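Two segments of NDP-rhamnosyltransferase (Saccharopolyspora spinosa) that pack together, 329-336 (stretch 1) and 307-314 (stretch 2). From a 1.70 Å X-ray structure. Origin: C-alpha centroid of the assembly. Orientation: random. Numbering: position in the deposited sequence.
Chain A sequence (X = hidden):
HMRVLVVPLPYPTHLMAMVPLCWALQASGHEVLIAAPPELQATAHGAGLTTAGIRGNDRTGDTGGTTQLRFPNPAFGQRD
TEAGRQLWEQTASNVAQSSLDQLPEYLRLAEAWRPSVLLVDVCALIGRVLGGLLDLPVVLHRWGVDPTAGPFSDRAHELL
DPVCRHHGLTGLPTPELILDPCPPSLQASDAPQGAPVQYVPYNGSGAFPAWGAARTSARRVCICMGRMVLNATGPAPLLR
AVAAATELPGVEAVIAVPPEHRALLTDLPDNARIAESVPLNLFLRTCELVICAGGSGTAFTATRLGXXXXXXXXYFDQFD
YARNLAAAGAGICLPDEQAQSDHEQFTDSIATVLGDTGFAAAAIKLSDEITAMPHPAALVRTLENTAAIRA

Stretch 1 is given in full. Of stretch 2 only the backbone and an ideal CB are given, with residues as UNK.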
# COMPACT_ATOMS: atom_id res chain seq x y z
N GLY A 329 -14.44 30.83 -2.18
CA GLY A 329 -15.66 30.66 -2.96
C GLY A 329 -16.02 29.19 -3.18
O GLY A 329 -16.95 28.92 -3.90
N ALA A 330 -15.22 28.26 -2.63
CA ALA A 330 -15.30 26.82 -2.98
C ALA A 330 -16.16 26.06 -1.99
O ALA A 330 -16.19 24.82 -2.01
CB ALA A 330 -13.83 26.15 -3.03
N GLY A 331 -16.80 26.79 -1.08
CA GLY A 331 -17.63 26.06 -0.08
C GLY A 331 -18.30 27.05 0.84
O GLY A 331 -18.19 28.30 0.67
N ILE A 332 -19.00 26.46 1.80
CA ILE A 332 -19.66 27.28 2.84
C ILE A 332 -19.16 26.72 4.18
O ILE A 332 -19.05 25.51 4.35
CB ILE A 332 -21.19 27.21 2.68
CG1 ILE A 332 -21.65 28.07 1.47
CG2 ILE A 332 -21.89 27.79 3.96
CD1 ILE A 332 -23.10 27.91 1.16
N CYS A 333 -18.85 27.63 5.13
CA CYS A 333 -18.44 27.24 6.46
C CYS A 333 -19.63 27.47 7.45
O CYS A 333 -20.24 28.56 7.43
CB CYS A 333 -17.23 28.15 6.81
SG CYS A 333 -16.79 27.99 8.60
N LEU A 334 -20.01 26.47 8.26
CA LEU A 334 -20.89 26.75 9.45
C LEU A 334 -19.95 26.75 10.66
O LEU A 334 -19.52 25.69 11.12
CB LEU A 334 -22.03 25.70 9.58
CG LEU A 334 -22.82 25.37 8.30
CD1 LEU A 334 -23.90 24.31 8.53
CD2 LEU A 334 -23.45 26.67 7.78
N PRO A 335 -19.64 27.95 11.20
CA PRO A 335 -18.36 28.05 11.96
C PRO A 335 -18.44 27.68 13.40
O PRO A 335 -17.42 27.55 14.05
CB PRO A 335 -18.00 29.53 11.85
CG PRO A 335 -19.33 30.22 11.73
CD PRO A 335 -20.11 29.28 10.79
N ASP A 336 -19.65 27.46 13.88
CA ASP A 336 -19.81 27.21 15.34
C ASP A 336 -21.10 26.47 15.60
O ASP A 336 -21.81 26.13 14.65
CB ASP A 336 -19.76 28.55 16.16
CG ASP A 336 -20.69 29.55 15.62
OD1 ASP A 336 -21.75 29.17 15.08
OD2 ASP A 336 -20.37 30.77 15.75
N UNK A 307 -14.75 19.46 -6.13
CA UNK A 307 -16.08 19.28 -5.51
C UNK A 307 -16.19 20.25 -4.31
O UNK A 307 -15.39 20.19 -3.38
CB UNK A 307 -16.29 17.83 -5.06
N UNK A 308 -17.18 21.15 -4.36
CA UNK A 308 -17.27 22.08 -3.22
C UNK A 308 -17.72 21.38 -1.95
O UNK A 308 -18.28 20.29 -1.97
CB UNK A 308 -18.23 23.22 -3.54
N UNK A 309 -17.49 22.05 -0.82
CA UNK A 309 -17.75 21.47 0.47
C UNK A 309 -18.52 22.40 1.36
O UNK A 309 -18.36 23.61 1.33
CB UNK A 309 -16.44 21.07 1.15
N UNK A 310 -19.38 21.78 2.14
CA UNK A 310 -20.05 22.49 3.26
C UNK A 310 -19.34 21.92 4.52
O UNK A 310 -19.43 20.73 4.76
CB UNK A 310 -21.56 22.27 3.28
N UNK A 311 -18.70 22.80 5.31
CA UNK A 311 -17.73 22.35 6.29
C UNK A 311 -18.27 22.67 7.68
O UNK A 311 -18.74 23.78 7.91
CB UNK A 311 -16.37 23.00 6.06
N UNK A 312 -18.32 21.66 8.52
CA UNK A 312 -18.74 21.88 9.94
C UNK A 312 -17.55 21.64 10.81
O UNK A 312 -17.38 20.60 11.43
CB UNK A 312 -19.89 20.97 10.36
N UNK A 313 -16.66 22.66 10.94
CA UNK A 313 -15.43 22.39 11.69
C UNK A 313 -15.68 22.12 13.19
O UNK A 313 -16.67 22.64 13.75
CB UNK A 313 -14.47 23.57 11.54
N UNK A 314 -14.81 21.33 13.76
CA UNK A 314 -14.95 20.86 15.16
C UNK A 314 -13.73 21.18 16.00
O UNK A 314 -13.85 21.62 17.16
CB UNK A 314 -15.20 19.35 15.19

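At 307 the CA-to-CB bond points away from stretch 1, and no atom of that stretch lies within 5.5 Å of the ideal CB, so the contact leaves the choice open. The deposited residue is Ile 307, which makes no contact here.

At 308 the CA-to-CB bond points toward stretch 1, and the ideal CB sits a tight 3.0 Å from Ala 330 O. The backbone N donates nothing to stretch 1, and phi of -70° is within proline's range; a small residue or proline would suit. It is Pro 308, whose CB lies 3.2 Å from Ala 330 O.

Position 309 opens the parallel pairing. Its N donates to Ala 330 O (3.3 Å), and its O accepts from Ile 332 N (3.0 Å). The side chain leaves on the face where Gly 331, its bridge partner, offers no side chain; an ideal CB on Gly 331 would come within 2.2 Å of the 309 O. Many residues with an amide hydrogen would fit, polar or apolar. The residue is Gln 309; its CB lies 5.0 Å from Ala 330 O.

Position 310 bridges Ile 332 at a CA-CA distance of 4.8 Å, with both side chains on the same face. Ile 332 and Leu 334 present hydrocarbon, which favours an aliphatic residue such as Leu, Ile, Val or Met. Leu 310 (chi1 t, chi2 t) brings CD2 to 4.0 Å from Ile 332 CG2 and 3.8 Å from Leu 334 CG.

At 311, as at 309, N and O both hydrogen-bond to stretch 1: N donates to Ile 332 O (2.9 Å) and O accepts from Leu 334 N (3.0 Å). The side chain shares a face with Cys 333, and phi/psi of -115/127° is ordinary strand geometry, agreeable to Val, Ile or Thr. Val 311 is deposited, with chi1 t.

Position 312 points sideways, its ideal CB 4.8 Å from Leu 334 O. The side chain of Leu 334 makes an apolar residue reasonable without specifying its shape. Leu 312 meets it loosely, CG to Leu 334 CD1 at 4.4 Å.

At 313 phi is -67° and N makes no hydrogen bond to stretch 1, so proline is permitted, though other residues would be too. In Pro 313, CD lies 3.3 Å from Leu 334 O and CG lies 4.3 Å from Cys 333 SG.

Position 314 points away, with nothing of stretch 1 within 5.5 Å of its ideal CB. The choice is unconstrained here; it is Gln 314.

Stretch 2 (307-314) IPQLVLPQ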
# COMPACT_ATOMS: atom_id res chain seq x y z
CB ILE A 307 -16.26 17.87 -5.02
CG1 ILE A 307 -16.01 16.78 -6.10
CG2 ILE A 307 -17.73 17.69 -4.47
CD1 ILE A 307 -16.80 17.00 -7.35
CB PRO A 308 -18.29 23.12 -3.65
CG PRO A 308 -19.09 22.51 -4.70
CD PRO A 308 -18.19 21.42 -5.38
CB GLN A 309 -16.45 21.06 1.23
CG GLN A 309 -15.58 20.09 0.41
CD GLN A 309 -14.20 20.63 0.20
OE1 GLN A 309 -13.77 20.85 -0.94
NE2 GLN A 309 -13.51 20.88 1.28
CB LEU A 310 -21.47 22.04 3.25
CG LEU A 310 -22.53 23.02 3.82
CD1 LEU A 310 -23.97 22.51 3.90
CD2 LEU A 310 -22.12 23.88 4.91
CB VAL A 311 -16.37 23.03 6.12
CG1 VAL A 311 -15.33 22.28 7.00
CG2 VAL A 311 -15.87 22.92 4.62
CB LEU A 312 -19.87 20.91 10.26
CG LEU A 312 -21.25 20.93 9.55
CD1 LEU A 312 -21.20 20.68 8.12
CD2 LEU A 312 -22.00 19.73 10.17
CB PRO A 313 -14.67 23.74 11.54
CG PRO A 313 -15.81 24.81 11.35
CD PRO A 313 -16.77 24.04 10.46
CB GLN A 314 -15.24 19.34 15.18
CG GLN A 314 -16.42 18.91 14.33
CD GLN A 314 -17.76 19.53 14.79
OE1 GLN A 314 -18.58 19.91 13.95
NE2 GLN A 314 -17.95 19.66 16.11
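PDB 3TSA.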